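Local coordinates for flavoprotein (Thermotoga maritima, PDB 5V8S) that probably uses an FMN-binding flavodoxin-like domain to pass electrons to a di-iron centre in a beta-lactamase-like domain, as flavodiiron proteins that reduce oxygen or nitric oxide do, at the interface of chains A and B. Sequence-based numbering; all coordinates share one arbitrary frame. Chains: chain A/B, Flavoprotein.

Contact 1: the interface of chains A and B. Residues chain A 303-307, 337; chain B 39, 42-43.
The guanidinium of A:Arg307 lies over one face of the B:Tyr39 ring, a cation-pi pair in which NH2 leads, 3.6 Å from the centroid of the B:Tyr39 ring. The two planes are 31° apart, so the group leans over the CD1 side of the ring instead of stacking flat. Its opposite face is covered by CD2 of A:Leu337, offset toward the rim, so that the cation is sandwiched between an aromatic ring and an aliphatic branch. A:Arg307 NH2 also gives a hydrogen bond to the backbone carbonyl O of B:Val43 (3.1 Å), nearly within the guanidinium plane although it arrives above the carbonyl plane; a bond to the B:Ala42 carbonyl is weak. Bends at chi2 (80°) and chi3 (49°) fold the arginine back over the ring, while A:Arg307 CB packs against CE2 of B:Tyr39 at 3.7 Å. The backbone joins in directly, B:Tyr39 N bonding to O of A:Asp304 (3.0 Å).

Water 1 sits in the guanidinium plane, 2.9 Å from A:Arg307 NE. Water 1 also meets O of B:Ala42 (2.8 Å) and the carbonyls of A:Ser303 and A:Glu306, tying the two backbones together. Water 2 similarly bridges NH1 to the B:Val43 carbonyl. Beyond this shell, OG of A:Ser303 accepts from the amides of A:Glu305 and A:Glu306, shaping the turn before the arginine. The patch joins a flavodoxin-like domain to the partner's N-terminal half and probably supports the dimer typical of flavodiiron proteins.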
loop_
_atom_site.group_PDB
_atom_site.type_symbol
_atom_site.label_atom_id
_atom_site.label_comp_id
_atom_site.label_asym_id
_atom_site.label_seq_id
_atom_site.Cartn_x
_atom_site.Cartn_y
_atom_site.Cartn_z
ATOM N N SER A 303 2.853 -11.313 3.428
ATOM C CA SER A 303 2.744 -12.640 2.835
ATOM C C SER A 303 1.487 -12.703 1.983
ATOM O O SER A 303 0.761 -11.711 1.822
ATOM C CB SER A 303 2.675 -13.725 3.906
ATOM O OG SER A 303 1.421 -13.675 4.569
ATOM N N ASP A 304 1.218 -13.893 1.455
ATOM C CA ASP A 304 0.015 -14.056 0.659
ATOM C C ASP A 304 -1.252 -14.106 1.511
ATOM O O ASP A 304 -2.349 -14.126 0.960
ATOM C CB ASP A 304 0.163 -15.246 -0.311
ATOM C CG ASP A 304 0.252 -16.591 0.373
ATOM O OD1 ASP A 304 -0.137 -16.726 1.540
ATOM O OD2 ASP A 304 0.722 -17.547 -0.278
ATOM N N GLU A 305 -1.137 -14.082 2.837
ATOM C CA GLU A 305 -2.308 -14.055 3.694
ATOM C C GLU A 305 -2.338 -12.876 4.644
ATOM O O GLU A 305 -3.403 -12.591 5.202
ATOM C CB GLU A 305 -2.406 -15.339 4.534
ATOM C CG GLU A 305 -2.822 -16.538 3.741
ATOM C CD GLU A 305 -3.285 -17.682 4.616
ATOM O OE1 GLU A 305 -3.738 -17.444 5.755
ATOM O OE2 GLU A 305 -3.196 -18.826 4.157
ATOM N N GLU A 306 -1.226 -12.179 4.840
ATOM C CA GLU A 306 -1.196 -11.122 5.840
ATOM C C GLU A 306 -0.437 -9.904 5.341
ATOM O O GLU A 306 0.493 -9.992 4.546
ATOM C CB GLU A 306 -0.700 -11.596 7.226
ATOM C CG GLU A 306 0.595 -12.396 7.277
ATOM C CD GLU A 306 0.835 -13.034 8.666
ATOM O OE1 GLU A 306 -0.146 -13.284 9.404
ATOM O OE2 GLU A 306 2.007 -13.283 9.026
ATOM N N ARG A 307 -0.832 -8.768 5.871
ATOM C CA ARG A 307 -0.418 -7.459 5.387
ATOM C C ARG A 307 -0.384 -6.532 6.602
ATOM O O ARG A 307 -1.446 -6.172 7.118
ATOM C CB ARG A 307 -1.464 -7.010 4.365
ATOM C CG ARG A 307 -1.447 -5.580 3.908
ATOM C CD ARG A 307 -0.417 -5.312 2.869
ATOM N NE ARG A 307 -0.421 -6.278 1.766
ATOM C CZ ARG A 307 -1.116 -6.153 0.638
ATOM N NH1 ARG A 307 -1.899 -5.099 0.410
ATOM N NH2 ARG A 307 -0.975 -7.074 -0.289
ATOM N N LEU A 337 5.115 -3.652 -2.114
ATOM C CA LEU A 337 4.878 -3.328 -0.713
ATOM C C LEU A 337 6.177 -3.004 0.012
ATOM O O LEU A 337 6.213 -2.093 0.844
ATOM C CB LEU A 337 4.131 -4.455 -0.014
ATOM C CG LEU A 337 2.648 -4.490 -0.358
ATOM C CD1 LEU A 337 2.050 -5.840 -0.169
ATOM C CD2 LEU A 337 1.938 -3.489 0.549
ATOM N N TYR B 39 -3.670 -12.362 -1.038
ATOM C CA TYR B 39 -2.815 -11.468 -1.813
ATOM C C TYR B 39 -1.932 -12.326 -2.714
ATOM O O TYR B 39 -1.000 -12.983 -2.234
ATOM C CB TYR B 39 -1.952 -10.611 -0.876
ATOM C CG TYR B 39 -2.756 -9.896 0.176
ATOM C CD1 TYR B 39 -3.638 -8.878 -0.170
ATOM C CD2 TYR B 39 -2.625 -10.219 1.522
ATOM C CE1 TYR B 39 -4.378 -8.217 0.810
ATOM C CE2 TYR B 39 -3.368 -9.574 2.498
ATOM C CZ TYR B 39 -4.236 -8.576 2.140
ATOM O OH TYR B 39 -4.961 -7.927 3.113
ATOM N N ALA B 42 1.855 -12.129 -2.709
ATOM C CA ALA B 42 1.902 -11.278 -1.522
ATOM C C ALA B 42 1.559 -9.815 -1.817
ATOM O O ALA B 42 1.826 -8.940 -0.990
ATOM C CB ALA B 42 3.224 -11.395 -0.740
ATOM N N VAL B 43 0.918 -9.524 -2.951
ATOM C CA VAL B 43 0.539 -8.139 -3.237
ATOM C C VAL B 43 -0.880 -7.954 -3.772
ATOM O O VAL B 43 -1.590 -7.061 -3.304
ATOM C CB VAL B 43 1.583 -7.416 -4.105
ATOM C CG1 VAL B 43 1.953 -8.219 -5.263
ATOM C CG2 VAL B 43 1.089 -6.058 -4.561
HETATM O O HOH W 1 1.080 -8.765 1.710
HETATM O O HOH W 2 -1.839 -4.624 -2.502
#

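Contact 2: the interface of chains A and B. Residues chain A 100, 131-134; chain B 278, 390-391.
The B:Phe278 ring presents its edge to A:Pro100, whose CG lies in the ring plane, 3.9 Å from CE2 of B:Phe278. A:Pro100 belongs to the metal-binding segment of the flavodiiron family, set between the iron-site residues A:Glu99 and A:Asp101, whereas B:Phe278 opens helix 278-292 of the flavodoxin-like domain. The side chains of A:Phe132 and B:Phe278 run at about a right angle to each other, though their ring planes are only some 30° apart. The tip CZ of B:Phe278 approaches CB of A:Phe132 at 4.0 Å, and CE1 of B:Phe278 comes 3.6 Å from the backbone O of A:Phe132. With CG beside the backbone N (chi1 -68°), the B:Phe278 ring projects from its helix toward this aromatic residue. Within chain A, CB of A:Phe132 also sits over the centre of the A:Tyr133 ring, 3.6 Å above its plane, so the two aromatic residues pack together beside the contact.

The polar part lies at the end of helix 123-133. The backbone amide N of B:Ser391 gives a fairly straight hydrogen bond (158° at H) to O of A:Gly131, at 3.1 Å. Water 3 is 2.8 Å from that same A:Gly131 O and also meets N of B:Gly390, adding a second link to the carbonyl. The hydroxyl OG of B:Ser391 makes a weak bond to it, while CB of B:Ser391 packs on the backbone of A:Gly134, 3.4 Å from its N.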
loop_
_atom_site.group_PDB
_atom_site.type_symbol
_atom_site.label_atom_id
_atom_site.label_comp_id
_atom_site.label_asym_id
_atom_site.label_seq_id
_atom_site.Cartn_x
_atom_site.Cartn_y
_atom_site.Cartn_z
ATOM N N PRO A 100 -7.170 21.321 7.785
ATOM C CA PRO A 100 -8.614 21.234 8.056
ATOM C C PRO A 100 -9.047 20.273 9.142
ATOM O O PRO A 100 -10.223 20.327 9.517
ATOM C CB PRO A 100 -9.210 20.870 6.699
ATOM C CG PRO A 100 -8.273 21.488 5.733
ATOM C CD PRO A 100 -6.909 21.318 6.329
ATOM N N GLY A 131 -6.502 30.811 1.122
ATOM C CA GLY A 131 -6.585 29.812 0.066
ATOM C C GLY A 131 -7.620 28.730 0.338
ATOM O O GLY A 131 -8.302 28.262 -0.580
ATOM N N PHE A 132 -7.726 28.283 1.589
ATOM C CA PHE A 132 -8.696 27.235 1.904
ATOM C C PHE A 132 -10.115 27.777 1.943
ATOM O O PHE A 132 -11.039 27.151 1.418
ATOM C CB PHE A 132 -8.402 26.630 3.281
ATOM C CG PHE A 132 -7.148 25.803 3.360
ATOM C CD1 PHE A 132 -6.588 25.203 2.251
ATOM C CD2 PHE A 132 -6.527 25.631 4.578
ATOM C CE1 PHE A 132 -5.430 24.444 2.370
ATOM C CE2 PHE A 132 -5.384 24.877 4.696
ATOM C CZ PHE A 132 -4.834 24.283 3.595
ATOM N N TYR A 133 -10.311 28.924 2.588
ATOM C CA TYR A 133 -11.639 29.365 2.990
ATOM C C TYR A 133 -12.013 30.755 2.505
ATOM O O TYR A 133 -13.149 31.166 2.734
ATOM C CB TYR A 133 -11.774 29.354 4.524
ATOM C CG TYR A 133 -11.395 28.035 5.176
ATOM C CD1 TYR A 133 -12.102 26.864 4.893
ATOM C CD2 TYR A 133 -10.335 27.957 6.071
ATOM C CE1 TYR A 133 -11.752 25.651 5.481
ATOM C CE2 TYR A 133 -9.984 26.763 6.675
ATOM C CZ TYR A 133 -10.691 25.606 6.371
ATOM O OH TYR A 133 -10.355 24.406 6.960
ATOM N N GLY A 134 -11.113 31.475 1.847
ATOM C CA GLY A 134 -11.390 32.846 1.476
ATOM C C GLY A 134 -11.431 33.811 2.637
ATOM O O GLY A 134 -11.931 34.929 2.479
ATOM N N PHE B 278 -11.178 18.960 -0.585
ATOM C CA PHE B 278 -10.837 19.888 -1.658
ATOM C C PHE B 278 -10.675 19.168 -2.986
ATOM O O PHE B 278 -11.197 19.622 -4.013
ATOM C CB PHE B 278 -9.577 20.672 -1.297
ATOM C CG PHE B 278 -9.776 21.612 -0.156
ATOM C CD1 PHE B 278 -10.407 22.820 -0.366
ATOM C CD2 PHE B 278 -9.380 21.283 1.116
ATOM C CE1 PHE B 278 -10.624 23.695 0.665
ATOM C CE2 PHE B 278 -9.586 22.171 2.164
ATOM C CZ PHE B 278 -10.217 23.374 1.926
ATOM N N GLY B 390 -8.852 25.911 -3.564
ATOM C CA GLY B 390 -9.935 25.884 -2.606
ATOM C C GLY B 390 -11.000 26.921 -2.905
ATOM O O GLY B 390 -11.764 26.789 -3.870
ATOM N N SER B 391 -11.032 27.969 -2.078
ATOM C CA SER B 391 -12.084 28.981 -2.148
ATOM C C SER B 391 -12.281 29.510 -3.564
ATOM O O SER B 391 -13.414 29.622 -4.045
ATOM C CB SER B 391 -11.738 30.137 -1.207
ATOM O OG SER B 391 -10.482 30.716 -1.544
HETATM O O HOH W 3 -7.706 28.669 -3.297
#

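Contact 3: the interface of chains A and B. Residues chain A 41, 44, 212, 216-217, 347-348; chain B 330-331.
Tip to tip, NZ of A:Lys348 and the phenol OH of B:Tyr330 meet at 2.7 Å, the lysine amine giving the hydrogen bond. OH of B:Tyr330 in turn donates to OE1 of A:Glu41, also at 2.7 Å, on the syn side of the carboxylate, while the indole NE1 of A:Trp44 reaches that oxygen on its anti side. The two donors grip OE1 from opposite faces, which should limit rotation of the A:Glu41 carboxylate, itself square to the tyrosine ring (90° between planes). B:Tyr330 reaches the pair because its CG is anti to the backbone N (chi1 -175°). A:Lys348 NZ also bonds to O of A:Thr212, and forms a salt bridge to OE2 of B:Glu331 (2.9 Å), coming from above that carboxylate.

B:Glu331 is extended beyond CG and wedged between A:His216, A:Tyr217 and A:Asp347. B:Glu331 OE1 faces OD2 of A:Asp347 at 2.4 Å, doubtful as modelled for two carboxylates; it may mean a shared proton, which the coordinates do not show. A:His216 ND1 holds the A:Asp347 carbonyl on a lone pair, bracing the aspartate's backbone.

The water-filled margins are looser. Beside the phenol, water 5 links it to OE2 of A:Glu41; water 6 joins OD1 of A:Asp347 to OE1 of B:Glu331; at the lysine, water 4 connects NZ with OE2 of B:Glu331 and A:His216 N. The flavodoxin-domain helix 336-348 ends here beside helix 196-214 and the short 215-217 turn, where the end of the partner's strand 329-330 and the residue following it insert.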
loop_
_atom_site.group_PDB
_atom_site.type_symbol
_atom_site.label_atom_id
_atom_site.label_comp_id
_atom_site.label_asym_id
_atom_site.label_seq_id
_atom_site.Cartn_x
_atom_site.Cartn_y
_atom_site.Cartn_z
ATOM N N GLU A 41 -4.807 11.470 7.220
ATOM C CA GLU A 41 -4.261 12.028 5.988
ATOM C C GLU A 41 -4.587 11.143 4.768
ATOM O O GLU A 41 -3.890 11.206 3.755
ATOM C CB GLU A 41 -2.737 12.253 6.082
ATOM C CG GLU A 41 -2.295 13.283 7.110
ATOM C CD GLU A 41 -0.761 13.431 7.238
ATOM O OE1 GLU A 41 0.004 12.497 6.893
ATOM O OE2 GLU A 41 -0.314 14.517 7.653
ATOM N N TRP A 44 -2.601 6.840 6.866
ATOM C CA TRP A 44 -2.075 6.154 8.051
ATOM C C TRP A 44 -3.188 5.407 8.777
ATOM O O TRP A 44 -4.152 6.004 9.251
ATOM C CB TRP A 44 -1.354 7.122 8.989
ATOM C CG TRP A 44 -0.403 7.989 8.267
ATOM C CD1 TRP A 44 -0.459 9.347 8.182
ATOM C CD2 TRP A 44 0.742 7.589 7.507
ATOM N NE1 TRP A 44 0.565 9.814 7.401
ATOM C CE2 TRP A 44 1.313 8.755 6.967
ATOM C CE3 TRP A 44 1.319 6.352 7.200
ATOM C CZ2 TRP A 44 2.441 8.728 6.139
ATOM C CZ3 TRP A 44 2.453 6.324 6.375
ATOM C CH2 TRP A 44 2.992 7.511 5.855
ATOM N N THR A 212 4.366 9.306 11.718
ATOM C CA THR A 212 3.522 9.406 10.531
ATOM C C THR A 212 3.261 10.845 10.112
ATOM O O THR A 212 3.263 11.135 8.913
ATOM C CB THR A 212 2.196 8.650 10.683
ATOM O OG1 THR A 212 1.442 9.143 11.796
ATOM C CG2 THR A 212 2.437 7.139 10.796
ATOM N N HIS A 216 8.989 13.417 8.814
ATOM C CA HIS A 216 9.878 13.958 7.794
ATOM C C HIS A 216 10.661 15.143 8.333
ATOM O O HIS A 216 11.767 15.432 7.861
ATOM C CB HIS A 216 9.053 14.362 6.571
ATOM C CG HIS A 216 9.872 14.736 5.375
ATOM N ND1 HIS A 216 10.758 13.866 4.777
ATOM C CD2 HIS A 216 9.917 15.879 4.650
ATOM C CE1 HIS A 216 11.320 14.460 3.736
ATOM N NE2 HIS A 216 10.828 15.684 3.639
ATOM N N TYR A 217 10.102 15.832 9.326
ATOM C CA TYR A 217 10.656 17.066 9.877
ATOM C C TYR A 217 11.141 16.869 11.309
ATOM O O TYR A 217 11.121 17.800 12.116
ATOM C CB TYR A 217 9.608 18.177 9.820
ATOM C CG TYR A 217 8.988 18.345 8.444
ATOM C CD1 TYR A 217 9.694 18.951 7.423
ATOM C CD2 TYR A 217 7.705 17.882 8.173
ATOM C CE1 TYR A 217 9.140 19.097 6.151
ATOM C CE2 TYR A 217 7.146 18.017 6.912
ATOM C CZ TYR A 217 7.864 18.631 5.905
ATOM O OH TYR A 217 7.291 18.763 4.656
ATOM N N ASP A 347 11.258 8.497 4.167
ATOM C CA ASP A 347 10.612 9.799 4.271
ATOM C C ASP A 347 10.353 10.203 5.720
ATOM O O ASP A 347 10.498 11.387 6.071
ATOM C CB ASP A 347 9.300 9.801 3.500
ATOM C CG ASP A 347 8.742 11.198 3.345
ATOM O OD1 ASP A 347 9.426 12.035 2.715
ATOM O OD2 ASP A 347 7.636 11.456 3.856
ATOM N N LYS A 348 9.937 9.253 6.566
ATOM C CA LYS A 348 9.403 9.576 7.884
ATOM C C LYS A 348 10.291 9.170 9.041
ATOM O O LYS A 348 10.128 9.718 10.130
ATOM C CB LYS A 348 8.047 8.887 8.098
ATOM C CG LYS A 348 6.977 9.289 7.094
ATOM C CD LYS A 348 6.494 10.716 7.309
ATOM C CE LYS A 348 5.305 11.022 6.416
ATOM N NZ LYS A 348 4.593 12.262 6.803
ATOM N N TYR B 330 2.136 16.598 -1.209
ATOM C CA TYR B 330 2.384 16.097 0.141
ATOM C C TYR B 330 3.878 16.218 0.381
ATOM O O TYR B 330 4.664 15.550 -0.292
ATOM C CB TYR B 330 1.912 14.647 0.254
ATOM C CG TYR B 330 2.010 14.035 1.648
ATOM C CD1 TYR B 330 1.067 14.330 2.623
ATOM C CD2 TYR B 330 3.035 13.145 1.980
ATOM C CE1 TYR B 330 1.148 13.773 3.894
ATOM C CE2 TYR B 330 3.122 12.593 3.234
ATOM C CZ TYR B 330 2.170 12.886 4.183
ATOM O OH TYR B 330 2.271 12.313 5.432
ATOM N N GLU B 331 4.272 17.082 1.312
ATOM C CA GLU B 331 5.688 17.320 1.578
ATOM C C GLU B 331 6.357 17.743 0.273
ATOM O O GLU B 331 5.857 18.661 -0.400
ATOM C CB GLU B 331 6.295 16.102 2.250
ATOM C CG GLU B 331 5.696 15.767 3.575
ATOM C CD GLU B 331 6.259 14.469 4.108
ATOM O OE1 GLU B 331 6.818 13.697 3.297
ATOM O OE2 GLU B 331 6.131 14.223 5.313
HETATM O O HOH W 4 6.259 14.519 8.202
HETATM O O HOH W 5 2.542 14.742 7.373
HETATM O O HOH W 6 8.622 14.079 0.818
#

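Contacts 1, 2 and 3 stretch along the dimer as separate patches: their C-alpha centres lie about 39 Å apart between contacts 1 and 2, 24 Å between contacts 1 and 3, and 22 Å between contacts 2 and 3. Helix 336-348 of chain A runs through contact 1 and contact 3, with its start in the former and its end in the latter. The segment around residues 39-44 recurs: 39, 42 and 43 of chain B in contact 1, 41 and 44 of chain A in contact 3. Two-fold symmetry repeats every patch with chains exchanged. Contact 2 sets a flavodoxin-like domain against the partner's iron-binding segment, consistent with head-to-tail electron transfer between subunits.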